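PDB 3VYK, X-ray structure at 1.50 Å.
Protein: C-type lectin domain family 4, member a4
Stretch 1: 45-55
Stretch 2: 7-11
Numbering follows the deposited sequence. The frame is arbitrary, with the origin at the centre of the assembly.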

# COMPACT_ATOMS: atom_id res chain seq x y z
N GLN A 45 -3.22 -9.78 8.36
CA GLN A 45 -2.66 -10.67 7.34
C GLN A 45 -3.70 -11.07 6.30
O GLN A 45 -3.37 -11.22 5.14
CB GLN A 45 -1.99 -11.92 7.92
CG GLN A 45 -1.27 -12.69 6.82
CD GLN A 45 -0.33 -13.78 7.30
OE1 GLN A 45 -0.05 -14.74 6.55
NE2 GLN A 45 0.16 -13.65 8.52
N ALA A 46 -4.96 -11.23 6.72
CA ALA A 46 -6.02 -11.52 5.75
C ALA A 46 -6.07 -10.44 4.68
O ALA A 46 -6.12 -10.77 3.51
CB ALA A 46 -7.37 -11.65 6.44
N GLU A 47 -6.05 -9.17 5.09
CA GLU A 47 -6.03 -8.08 4.12
C GLU A 47 -4.76 -8.10 3.27
O GLU A 47 -4.85 -7.98 2.05
CB GLU A 47 -6.14 -6.72 4.81
CG GLU A 47 -7.47 -6.46 5.48
CD GLU A 47 -7.34 -5.40 6.53
OE1 GLU A 47 -6.93 -4.28 6.17
OE2 GLU A 47 -7.61 -5.70 7.72
N GLN A 48 -3.60 -8.23 3.91
CA GLN A 48 -2.32 -8.34 3.19
C GLN A 48 -2.36 -9.44 2.12
O GLN A 48 -2.04 -9.18 0.97
CB GLN A 48 -1.17 -8.59 4.18
CG GLN A 48 0.17 -8.88 3.51
CD GLN A 48 0.86 -7.64 3.00
OE1 GLN A 48 0.40 -6.52 3.19
NE2 GLN A 48 2.00 -7.85 2.33
N ASP A 49 -2.78 -10.65 2.50
CA ASP A 49 -2.82 -11.78 1.57
C ASP A 49 -3.88 -11.61 0.47
O ASP A 49 -3.67 -12.03 -0.67
CB ASP A 49 -3.05 -13.09 2.32
CG ASP A 49 -1.84 -13.55 3.12
OD1 ASP A 49 -0.72 -13.05 2.89
OD2 ASP A 49 -1.99 -14.44 3.98
N PHE A 50 -5.01 -10.99 0.81
CA PHE A 50 -6.00 -10.65 -0.21
C PHE A 50 -5.38 -9.70 -1.24
O PHE A 50 -5.51 -9.91 -2.44
CB PHE A 50 -7.27 -10.03 0.40
CG PHE A 50 -8.20 -9.47 -0.65
CD1 PHE A 50 -8.16 -8.11 -1.00
CD2 PHE A 50 -9.08 -10.31 -1.33
CE1 PHE A 50 -9.00 -7.61 -1.98
CE2 PHE A 50 -9.91 -9.81 -2.30
CZ PHE A 50 -9.87 -8.47 -2.64
N ILE A 51 -4.72 -8.66 -0.75
CA ILE A 51 -4.14 -7.66 -1.65
C ILE A 51 -3.09 -8.30 -2.55
O ILE A 51 -3.15 -8.14 -3.78
CB ILE A 51 -3.58 -6.46 -0.87
CG1 ILE A 51 -4.72 -5.65 -0.25
CG2 ILE A 51 -2.72 -5.58 -1.79
CD1 ILE A 51 -4.29 -4.80 0.93
N THR A 52 -2.15 -9.04 -1.98
CA THR A 52 -1.07 -9.59 -2.81
C THR A 52 -1.54 -10.62 -3.84
O THR A 52 -0.93 -10.74 -4.90
CB THR A 52 0.11 -10.14 -1.98
OG1 THR A 52 -0.31 -11.28 -1.22
CG2 THR A 52 0.66 -9.06 -1.07
N SER A 53 -2.63 -11.32 -3.56
CA SER A 53 -3.21 -12.24 -4.53
C SER A 53 -3.60 -11.54 -5.84
O SER A 53 -3.67 -12.18 -6.89
CB SER A 53 -4.43 -12.97 -3.93
OG SER A 53 -5.60 -12.19 -4.03
N ASN A 54 -3.84 -10.24 -5.75
CA ASN A 54 -4.30 -9.41 -6.86
C ASN A 54 -3.19 -8.64 -7.59
O ASN A 54 -3.48 -7.85 -8.49
CB ASN A 54 -5.36 -8.43 -6.36
CG ASN A 54 -6.69 -9.11 -6.11
OD1 ASN A 54 -7.04 -9.45 -4.97
ND2 ASN A 54 -7.45 -9.31 -7.18
N LEU A 55 -1.93 -8.86 -7.20
CA LEU A 55 -0.81 -8.05 -7.70
C LEU A 55 0.09 -8.78 -8.70
O LEU A 55 0.22 -10.00 -8.66
CB LEU A 55 0.05 -7.57 -6.53
CG LEU A 55 -0.62 -6.77 -5.42
CD1 LEU A 55 0.43 -6.40 -4.39
CD2 LEU A 55 -1.35 -5.53 -5.93
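Stretch 2, residues 7-11: WKPFV

Stretch 2 is an extended segment, with K8, P9 and F10 in β conformation, that runs along one side of the helix formed by stretch 1. The two run nearly antiparallel: the N-to-C directions of helix and strand make an angle of 164°, and their axes approach to 10.3 Å. That spacing leaves room for a layer of side chains between the backbones. The direction sets the order of the pairs: F10 lies beside F50 (CA of F10 to CA of F50, 7.6 Å) and K8 lies farther along stretch 1, beside N54 (CA of K8 to CA of N54, 8.8 Å). Beyond the strand, V11 turns to a positive phi of 55° and makes no contact with the helix.

The alternation of the strand decides which side chains are used. K8 and F10 direct their CA-to-CB bonds toward the helix, whereas that of P9 points away, so that P9 contributes mainly its carbonyl, with P9 O 3.4 Å from F50 CZ.

The centre of the contact is an offset stack of F50 and F10, with ring centroids 4.5 Å apart and planes inclined by 20°. Both side chains are t at chi1 (171° for F50, -177° for F10), and each ring is thereby carried over the base of the other side chain. F10 CB lies 3.6 Å from the centroid of the F50 ring and F50 CB lies 3.9 Å from that of the F10 ring, both over the ring face in CH-pi geometry. F50 CD2 comes to 3.4 Å from F10 CD1, and the two side chains, measured from CB to CZ, run in nearly opposite directions: the F50 ring ends beside K8 and P9, the F10 ring beside A46 and E47.

The far end of the F10 ring settles against the preceding helical turn. Its CZ is 3.9 Å from A46 CB and 3.7 Å from A46 O, an oxygen that accepts the helical hydrogen bond from F50 N (2.9 Å). E47, m at chi1 and t at chi2, places its CG at the edge of the same ring, 3.8 Å from F10 CE2, while its carboxylate is hydrogen-bonded to a residue flanking one of the stretches.

At the other end, K8 CB packs at the edge of the F50 ring, 3.9 Å from F50 CZ. With chi1 and chi2 both m, the K8 chain bends before its t chi3, and its amine comes close to the side chain of N54, just past the helix. Nearby, S53, p at chi1, turns its hydroxyl back to the helix, S53 OG donating a hydrogen bond to F50 O at 2.8 Å.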

# COMPACT_ATOMS: atom_id res chain seq x y z
N TRP A 7 -13.32 -2.98 -9.48
CA TRP A 7 -12.87 -3.01 -8.08
C TRP A 7 -13.13 -4.38 -7.51
O TRP A 7 -14.09 -5.06 -7.91
CB TRP A 7 -13.59 -1.96 -7.24
CG TRP A 7 -13.19 -0.53 -7.56
CD1 TRP A 7 -13.40 0.16 -8.75
CD2 TRP A 7 -12.51 0.43 -6.67
NE1 TRP A 7 -12.91 1.44 -8.67
CE2 TRP A 7 -12.36 1.67 -7.45
CE3 TRP A 7 -12.03 0.40 -5.36
CZ2 TRP A 7 -11.75 2.80 -6.93
CZ3 TRP A 7 -11.41 1.55 -4.85
CH2 TRP A 7 -11.28 2.72 -5.62
N LYS A 8 -12.28 -4.79 -6.57
CA LYS A 8 -12.42 -6.10 -5.92
C LYS A 8 -12.91 -5.96 -4.47
O LYS A 8 -12.36 -5.16 -3.71
CB LYS A 8 -11.08 -6.85 -5.92
CG LYS A 8 -10.54 -7.26 -7.29
CD LYS A 8 -11.30 -8.45 -7.86
CE LYS A 8 -10.58 -9.07 -9.04
NZ LYS A 8 -9.63 -10.15 -8.66
N PRO A 9 -13.96 -6.71 -4.09
CA PRO A 9 -14.46 -6.62 -2.73
C PRO A 9 -13.70 -7.49 -1.75
O PRO A 9 -13.26 -8.59 -2.09
CB PRO A 9 -15.89 -7.14 -2.85
CG PRO A 9 -15.81 -8.14 -3.96
CD PRO A 9 -14.78 -7.61 -4.93
N PHE A 10 -13.56 -7.00 -0.53
CA PHE A 10 -13.05 -7.81 0.56
C PHE A 10 -13.69 -7.31 1.83
O PHE A 10 -13.31 -6.25 2.36
CB PHE A 10 -11.51 -7.78 0.62
CG PHE A 10 -10.92 -8.66 1.68
CD1 PHE A 10 -10.94 -10.05 1.56
CD2 PHE A 10 -10.31 -8.11 2.81
CE1 PHE A 10 -10.38 -10.86 2.54
CE2 PHE A 10 -9.76 -8.92 3.79
CZ PHE A 10 -9.79 -10.29 3.65
N VAL A 11 -14.67 -8.09 2.29
CA VAL A 11 -15.47 -7.79 3.49
C VAL A 11 -16.11 -6.40 3.38
O VAL A 11 -17.01 -6.22 2.57
CB VAL A 11 -14.70 -8.06 4.81
CG1 VAL A 11 -15.66 -8.12 5.99
CG2 VAL A 11 -13.96 -9.39 4.73